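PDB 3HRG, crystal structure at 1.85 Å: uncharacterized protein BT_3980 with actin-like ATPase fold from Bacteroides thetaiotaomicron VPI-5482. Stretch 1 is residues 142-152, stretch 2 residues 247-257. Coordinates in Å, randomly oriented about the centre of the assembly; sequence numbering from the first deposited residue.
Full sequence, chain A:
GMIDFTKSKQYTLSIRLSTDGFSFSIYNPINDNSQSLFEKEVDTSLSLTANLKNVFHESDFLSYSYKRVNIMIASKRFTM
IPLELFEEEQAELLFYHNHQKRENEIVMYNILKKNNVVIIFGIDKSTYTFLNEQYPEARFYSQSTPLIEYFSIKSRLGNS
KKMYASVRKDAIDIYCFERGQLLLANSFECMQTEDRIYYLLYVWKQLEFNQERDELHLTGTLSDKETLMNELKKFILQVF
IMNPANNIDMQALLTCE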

ATOM      1  N   SER A 142      -6.068   3.536   0.447  1.00  6.64           N
ATOM      2  CA  SER A 142      -5.102   3.176  -0.541  1.00  6.64           C
ATOM      3  C   SER A 142      -4.014   2.540   0.294  1.00  6.63           C
ATOM      4  O   SER A 142      -3.775   2.978   1.438  1.00  7.76           O
ATOM      5  CB  SER A 142      -4.497   4.434  -1.202  1.00  6.75           C
ATOM      6  OG  SER A 142      -3.350   4.136  -2.011  1.00  6.28           O
ATOM      7  N   GLN A 143      -3.338   1.523  -0.226  1.00  7.12           N
ATOM      8  CA  GLN A 143      -2.209   0.910   0.494  1.00  7.01           C
ATOM      9  C   GLN A 143      -1.119   1.979   0.734  1.00  7.37           C
ATOM     10  O   GLN A 143      -0.412   1.935   1.752  1.00  8.06           O
ATOM     11  CB  GLN A 143      -1.660  -0.289  -0.264  1.00  6.88           C
ATOM     12  CG  GLN A 143      -0.454  -0.925   0.388  1.00  8.67           C
ATOM     13  CD  GLN A 143       0.192  -1.975  -0.427  1.00 12.82           C
ATOM     14  OE1 GLN A 143       0.458  -1.769  -1.609  1.00 15.45           O
ATOM     15  NE2 GLN A 143       0.549  -3.095   0.216  1.00 12.00           N
ATOM     16  N   SER A 144      -1.010   2.942  -0.187  1.00  7.32           N
ATOM     17  CA  SER A 144      -0.065   4.040  -0.053  1.00  7.52           C
ATOM     18  C   SER A 144      -0.251   4.909   1.209  1.00  7.46           C
ATOM     19  O   SER A 144       0.729   5.462   1.722  1.00  7.09           O
ATOM     20  CB  SER A 144      -0.113   4.919  -1.274  1.00  7.15           C
ATOM     21  OG  SER A 144       0.364   4.234  -2.426  1.00  8.46           O
ATOM     22  N   THR A 145      -1.476   5.003   1.720  1.00  7.15           N
ATOM     23  CA  THR A 145      -1.753   5.826   2.910  1.00  6.98           C
ATOM     24  C   THR A 145      -0.973   5.373   4.179  1.00  7.21           C
ATOM     25  O   THR A 145      -0.167   6.160   4.707  1.00  7.07           O
ATOM     26  CB  THR A 145      -3.250   5.968   3.100  1.00  6.66           C
ATOM     27  OG1 THR A 145      -3.786   6.624   1.939  1.00  6.06           O
ATOM     28  CG2 THR A 145      -3.579   6.741   4.387  1.00  5.76           C
ATOM     29  N   PRO A 146      -1.187   4.132   4.669  1.00  7.84           N
ATOM     30  CA  PRO A 146      -0.360   3.709   5.795  1.00  7.65           C
ATOM     31  C   PRO A 146       1.136   3.612   5.459  1.00  7.51           C
ATOM     32  O   PRO A 146       1.944   3.815   6.345  1.00  7.48           O
ATOM     33  CB  PRO A 146      -0.910   2.303   6.132  1.00  7.84           C
ATOM     34  CG  PRO A 146      -1.674   1.902   4.879  1.00  7.31           C
ATOM     35  CD  PRO A 146      -2.237   3.129   4.370  1.00  7.72           C
ATOM     36  N   LEU A 147       1.506   3.290   4.214  1.00  7.28           N
ATOM     37  CA  LEU A 147       2.916   3.182   3.863  1.00  7.32           C
ATOM     38  C   LEU A 147       3.627   4.539   4.001  1.00  7.92           C
ATOM     39  O   LEU A 147       4.712   4.615   4.562  1.00  8.03           O
ATOM     40  CB  LEU A 147       3.131   2.578   2.477  1.00  7.09           C
ATOM     41  CG  LEU A 147       2.890   1.074   2.289  1.00  6.71           C
ATOM     42  CD1 LEU A 147       3.203   0.639   0.854  1.00  7.72           C
ATOM     43  CD2 LEU A 147       3.715   0.241   3.252  1.00  6.09           C
ATOM     44  N   ILE A 148       2.988   5.595   3.536  1.00  8.06           N
ATOM     45  CA  ILE A 148       3.554   6.945   3.636  1.00  8.13           C
ATOM     46  C   ILE A 148       3.689   7.369   5.078  1.00  8.17           C
ATOM     47  O   ILE A 148       4.742   7.873   5.468  1.00  7.66           O
ATOM     48  CB  ILE A 148       2.697   7.968   2.880  1.00  7.33           C
ATOM     49  CG1 ILE A 148       2.887   7.738   1.394  1.00  7.52           C
ATOM     50  CG2 ILE A 148       3.096   9.401   3.266  1.00  6.99           C
ATOM     51  CD1 ILE A 148       1.914   8.461   0.497  1.00  4.74           C
ATOM     52  N   GLU A 149       2.664   7.118   5.899  1.00  8.48           N
ATOM     53  CA  GLU A 149       2.772   7.482   7.317  1.00  8.86           C
ATOM     54  C   GLU A 149       3.933   6.743   8.010  1.00  8.29           C
ATOM     55  O   GLU A 149       4.706   7.324   8.783  1.00  7.99           O
ATOM     56  CB  GLU A 149       1.468   7.211   8.063  1.00  9.57           C
ATOM     57  CG  GLU A 149       0.324   7.979   7.476  1.00 12.98           C
ATOM     58  CD  GLU A 149      -0.906   8.021   8.337  1.00 19.04           C
ATOM     59  OE1 GLU A 149      -0.918   7.411   9.426  1.00 21.62           O
ATOM     60  OE2 GLU A 149      -1.855   8.716   7.912  1.00 24.49           O
ATOM     61  N   TYR A 150       4.040   5.461   7.732  1.00  7.77           N
ATOM     62  CA  TYR A 150       5.089   4.626   8.298  1.00  7.70           C
ATOM     63  C   TYR A 150       6.490   5.049   7.808  1.00  7.06           C
ATOM     64  O   TYR A 150       7.397   5.266   8.603  1.00  7.22           O
ATOM     65  CB  TYR A 150       4.824   3.176   7.911  1.00  7.64           C
ATOM     66  CG  TYR A 150       5.817   2.166   8.448  1.00  7.83           C
ATOM     67  CD1 TYR A 150       5.708   1.683   9.740  1.00  9.42           C
ATOM     68  CD2 TYR A 150       6.849   1.670   7.641  1.00  9.83           C
ATOM     69  CE1 TYR A 150       6.608   0.721  10.247  1.00  9.75           C
ATOM     70  CE2 TYR A 150       7.771   0.722   8.140  1.00  9.19           C
ATOM     71  CZ  TYR A 150       7.619   0.251   9.439  1.00 10.78           C
ATOM     72  OH  TYR A 150       8.479  -0.669   9.951  1.00 13.05           O
ATOM     73  N   PHE A 151       6.663   5.124   6.504  1.00  7.41           N
ATOM     74  CA  PHE A 151       7.955   5.518   5.938  1.00  7.16           C
ATOM     75  C   PHE A 151       8.349   6.971   6.314  1.00  7.33           C
ATOM     76  O   PHE A 151       9.517   7.257   6.505  1.00  6.75           O
ATOM     77  CB  PHE A 151       7.971   5.374   4.434  1.00  7.28           C
ATOM     78  CG  PHE A 151       7.833   3.938   3.920  1.00  6.72           C
ATOM     79  CD1 PHE A 151       8.515   2.876   4.488  1.00  7.20           C
ATOM     80  CD2 PHE A 151       7.109   3.701   2.760  1.00  6.74           C
ATOM     81  CE1 PHE A 151       8.417   1.597   3.942  1.00  8.15           C
ATOM     82  CE2 PHE A 151       6.990   2.412   2.207  1.00  6.05           C
ATOM     83  CZ  PHE A 151       7.645   1.367   2.791  1.00  7.50           C
ATOM     84  N   SER A 152       7.381   7.859   6.448  1.00  7.67           N
ATOM     85  CA  SER A 152       7.666   9.229   6.867  1.00  8.76           C
ATOM     86  C   SER A 152       8.432   9.229   8.207  1.00  8.75           C
ATOM     87  O   SER A 152       9.430   9.910   8.356  1.00  9.37           O
ATOM     88  CB  SER A 152       6.381  10.050   7.006  1.00  8.56           C
ATOM     89  OG  SER A 152       6.662  11.304   7.635  1.00 10.23           O
ATOM     90  N   ASN A 247       5.220  -8.035   3.411  1.00 19.33           N
ATOM     91  CA  ASN A 247       4.043  -7.682   4.208  1.00 19.53           C
ATOM     92  C   ASN A 247       4.199  -6.494   5.177  1.00 19.55           C
ATOM     93  O   ASN A 247       3.621  -6.474   6.267  1.00 19.33           O
ATOM     94  CB  ASN A 247       3.575  -8.954   4.936  1.00 19.60           C
ATOM     95  CG  ASN A 247       3.266 -10.089   3.959  1.00 20.04           C
ATOM     96  OD1 ASN A 247       2.505  -9.906   3.007  1.00 20.44           O
ATOM     97  ND2 ASN A 247       3.850 -11.266   4.198  1.00 20.32           N
ATOM     98  N   ILE A 248       4.962  -5.488   4.742  1.00 19.83           N
ATOM     99  CA  ILE A 248       5.198  -4.271   5.543  1.00 19.92           C
ATOM    100  C   ILE A 248       3.897  -3.432   5.746  1.00 19.92           C
ATOM    101  O   ILE A 248       3.767  -2.694   6.743  1.00 19.49           O
ATOM    102  CB  ILE A 248       6.371  -3.434   4.923  1.00 20.11           C
ATOM    103  CG1 ILE A 248       6.860  -2.368   5.898  1.00 20.45           C
ATOM    104  CG2 ILE A 248       5.977  -2.828   3.564  1.00 19.44           C
ATOM    105  CD1 ILE A 248       8.150  -1.698   5.423  1.00 20.34           C
ATOM    106  N   ASP A 249       2.963  -3.573   4.792  1.00 19.92           N
ATOM    107  CA  ASP A 249       1.635  -2.921   4.794  1.00 20.12           C
ATOM    108  C   ASP A 249       0.831  -3.019   6.092  1.00 19.62           C
ATOM    109  O   ASP A 249       0.256  -2.020   6.537  1.00 19.51           O
ATOM    110  CB  ASP A 249       0.756  -3.542   3.698  1.00 20.41           C
ATOM    111  CG  ASP A 249       0.567  -5.067   3.884  1.00 21.78           C
ATOM    112  OD1 ASP A 249       1.541  -5.831   3.766  1.00 21.65           O
ATOM    113  OD2 ASP A 249      -0.557  -5.513   4.174  1.00 25.66           O
HETATM  114  N   MSE A 250       0.772  -4.227   6.668  1.00 19.19           N
HETATM  115  CA  MSE A 250       0.015  -4.494   7.909  1.00 18.74           C
HETATM  116  C   MSE A 250       0.806  -3.925   9.079  1.00 19.28           C
HETATM  117  O   MSE A 250       0.209  -3.405  10.038  1.00 19.32           O
HETATM  118  CB  MSE A 250      -0.231  -5.999   8.144  1.00 18.08           C
HETATM  119  CG  MSE A 250      -1.184  -6.738   7.187  1.00 15.48           C
HETATM  120 SE   MSE A 250      -3.034  -6.101   7.198  0.75  7.84          SE
HETATM  121  CE  MSE A 250      -3.898  -7.480   6.096  1.00  6.70           C
ATOM    122  N   GLN A 251       2.139  -4.076   9.011  1.00 19.51           N
ATOM    123  CA  GLN A 251       3.047  -3.510  10.010  1.00 19.91           C
ATOM    124  C   GLN A 251       2.820  -1.992  10.002  1.00 19.98           C
ATOM    125  O   GLN A 251       2.658  -1.380  11.069  1.00 19.97           O
ATOM    126  CB  GLN A 251       4.511  -3.856   9.702  1.00 19.89           C
ATOM    127  N   ALA A 252       2.777  -1.417   8.790  1.00 19.84           N
ATOM    128  CA  ALA A 252       2.498   0.006   8.583  1.00 20.15           C
ATOM    129  C   ALA A 252       1.104   0.390   9.107  1.00 20.57           C
ATOM    130  O   ALA A 252       0.967   1.325   9.910  1.00 20.26           O
ATOM    131  CB  ALA A 252       2.611   0.348   7.107  1.00 19.86           C
ATOM    132  N   LEU A 253       0.078  -0.340   8.660  1.00 21.21           N
ATOM    133  CA  LEU A 253      -1.302  -0.070   9.082  1.00 21.99           C
ATOM    134  C   LEU A 253      -1.473  -0.200  10.605  1.00 22.85           C
ATOM    135  O   LEU A 253      -2.322   0.487  11.186  1.00 23.05           O
ATOM    136  CB  LEU A 253      -2.294  -0.999   8.359  1.00 21.95           C
ATOM    137  CG  LEU A 253      -3.792  -0.729   8.584  1.00 21.94           C
ATOM    138  CD1 LEU A 253      -4.246   0.594   7.969  1.00 21.13           C
ATOM    139  CD2 LEU A 253      -4.606  -1.872   8.030  1.00 22.21           C
ATOM    140  N   LEU A 254      -0.689  -1.082  11.238  1.00 23.78           N
ATOM    141  CA  LEU A 254      -0.749  -1.287  12.698  1.00 24.54           C
ATOM    142  C   LEU A 254      -0.091  -0.146  13.486  1.00 25.22           C
ATOM    143  O   LEU A 254      -0.510   0.151  14.607  1.00 25.39           O
ATOM    144  CB  LEU A 254      -0.102  -2.624  13.091  1.00 24.57           C
ATOM    145  N   THR A 255       0.932   0.484  12.908  1.00 25.82           N
ATOM    146  CA  THR A 255       1.640   1.593  13.560  1.00 26.39           C
ATOM    147  C   THR A 255       0.849   2.918  13.634  1.00 26.96           C
ATOM    148  O   THR A 255       1.170   3.772  14.466  1.00 26.99           O
ATOM    149  CB  THR A 255       3.006   1.875  12.845  1.00 26.23           C
ATOM    150  N   CYS A 256      -0.194   3.069  12.807  1.00 27.65           N
ATOM    151  CA  CYS A 256      -0.977   4.318  12.720  1.00 28.34           C
ATOM    152  C   CYS A 256      -2.431   4.255  13.216  1.00 28.36           C
ATOM    153  O   CYS A 256      -2.941   3.190  13.579  1.00 28.45           O
ATOM    154  CB  CYS A 256      -1.009   4.738  11.252  1.00 28.52           C
ATOM    155  SG  CYS A 256      -1.974   3.583  10.243  1.00 30.46           S
ATOM    156  N   GLU A 257      -3.086   5.420  13.207  1.00 28.43           N
ATOM    157  CA  GLU A 257      -4.481   5.558  13.620  1.00 28.52           C
ATOM    158  C   GLU A 257      -5.421   4.910  12.600  1.00 28.57           C
ATOM    159  O   GLU A 257      -6.631   5.143  12.616  1.00 28.70           O
ATOM    160  CB  GLU A 257      -4.842   7.037  13.799  1.00 28.47           C
TER

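A helix in each stretch crosses the other at 73°, with their axes 8.1 Å apart at closest approach. The contact buries 517 Å², both sides summed. No hydrogen bond links the two stretches among the atoms modelled, so packing of apolar groups accounts for most of what is seen.

Tyr-150 covers the most surface. Its CA-to-CB bond points toward the other stretch, and chi1 is t. Its broad ring suits a place that is only partly exposed, while Ile-248, Pro-146 and Ala-252, all apolar, are buried. Its CB lies 3.7 Å from CB of Ala-252, and its CE2 lies 3.7 Å from CD1 of Ile-248. Thr-255 CB sits at the ring edge, 4.1 Å from Tyr-150 CD1; the rest of that threonine side chain is not modelled.

Ile-248 is next. Both its chi angles are t, so the side chain is extended. Its CD1 reaches Phe-151 CE1 at 3.6 Å as well as the tyrosine ring. Its CG2 branch meets CD2 of Leu-147 at 3.8 Å. One branched side chain thus touches three residues of the first helix.

Pro-146 lies where the backbones come close: its CA is 5.1 Å from that of Leu-253. The compact ring suits this narrow gap. Pro-146 CB is 3.8 Å from Leu-253 N and 4.1 Å from Ala-252 CB. The small side chain of Ala-252 also fits here. Its CB lies 3.6 Å from Pro-146 O and 4.0 Å from Leu-147 CD2. That same Pro-146 O accepts a helical hydrogen bond from Tyr-150 N.

Polar residues flank the apolar centre. Gln-143 starts sideways, but its end comes nearer, placing NE2 3.5 Å from Asp-249 CB. Glu-149 OE1 approaches Cys-256 CB at 3.2 Å. The latter residue follows the second helix and also brings SG to 4.4 Å from Pro-146 CB.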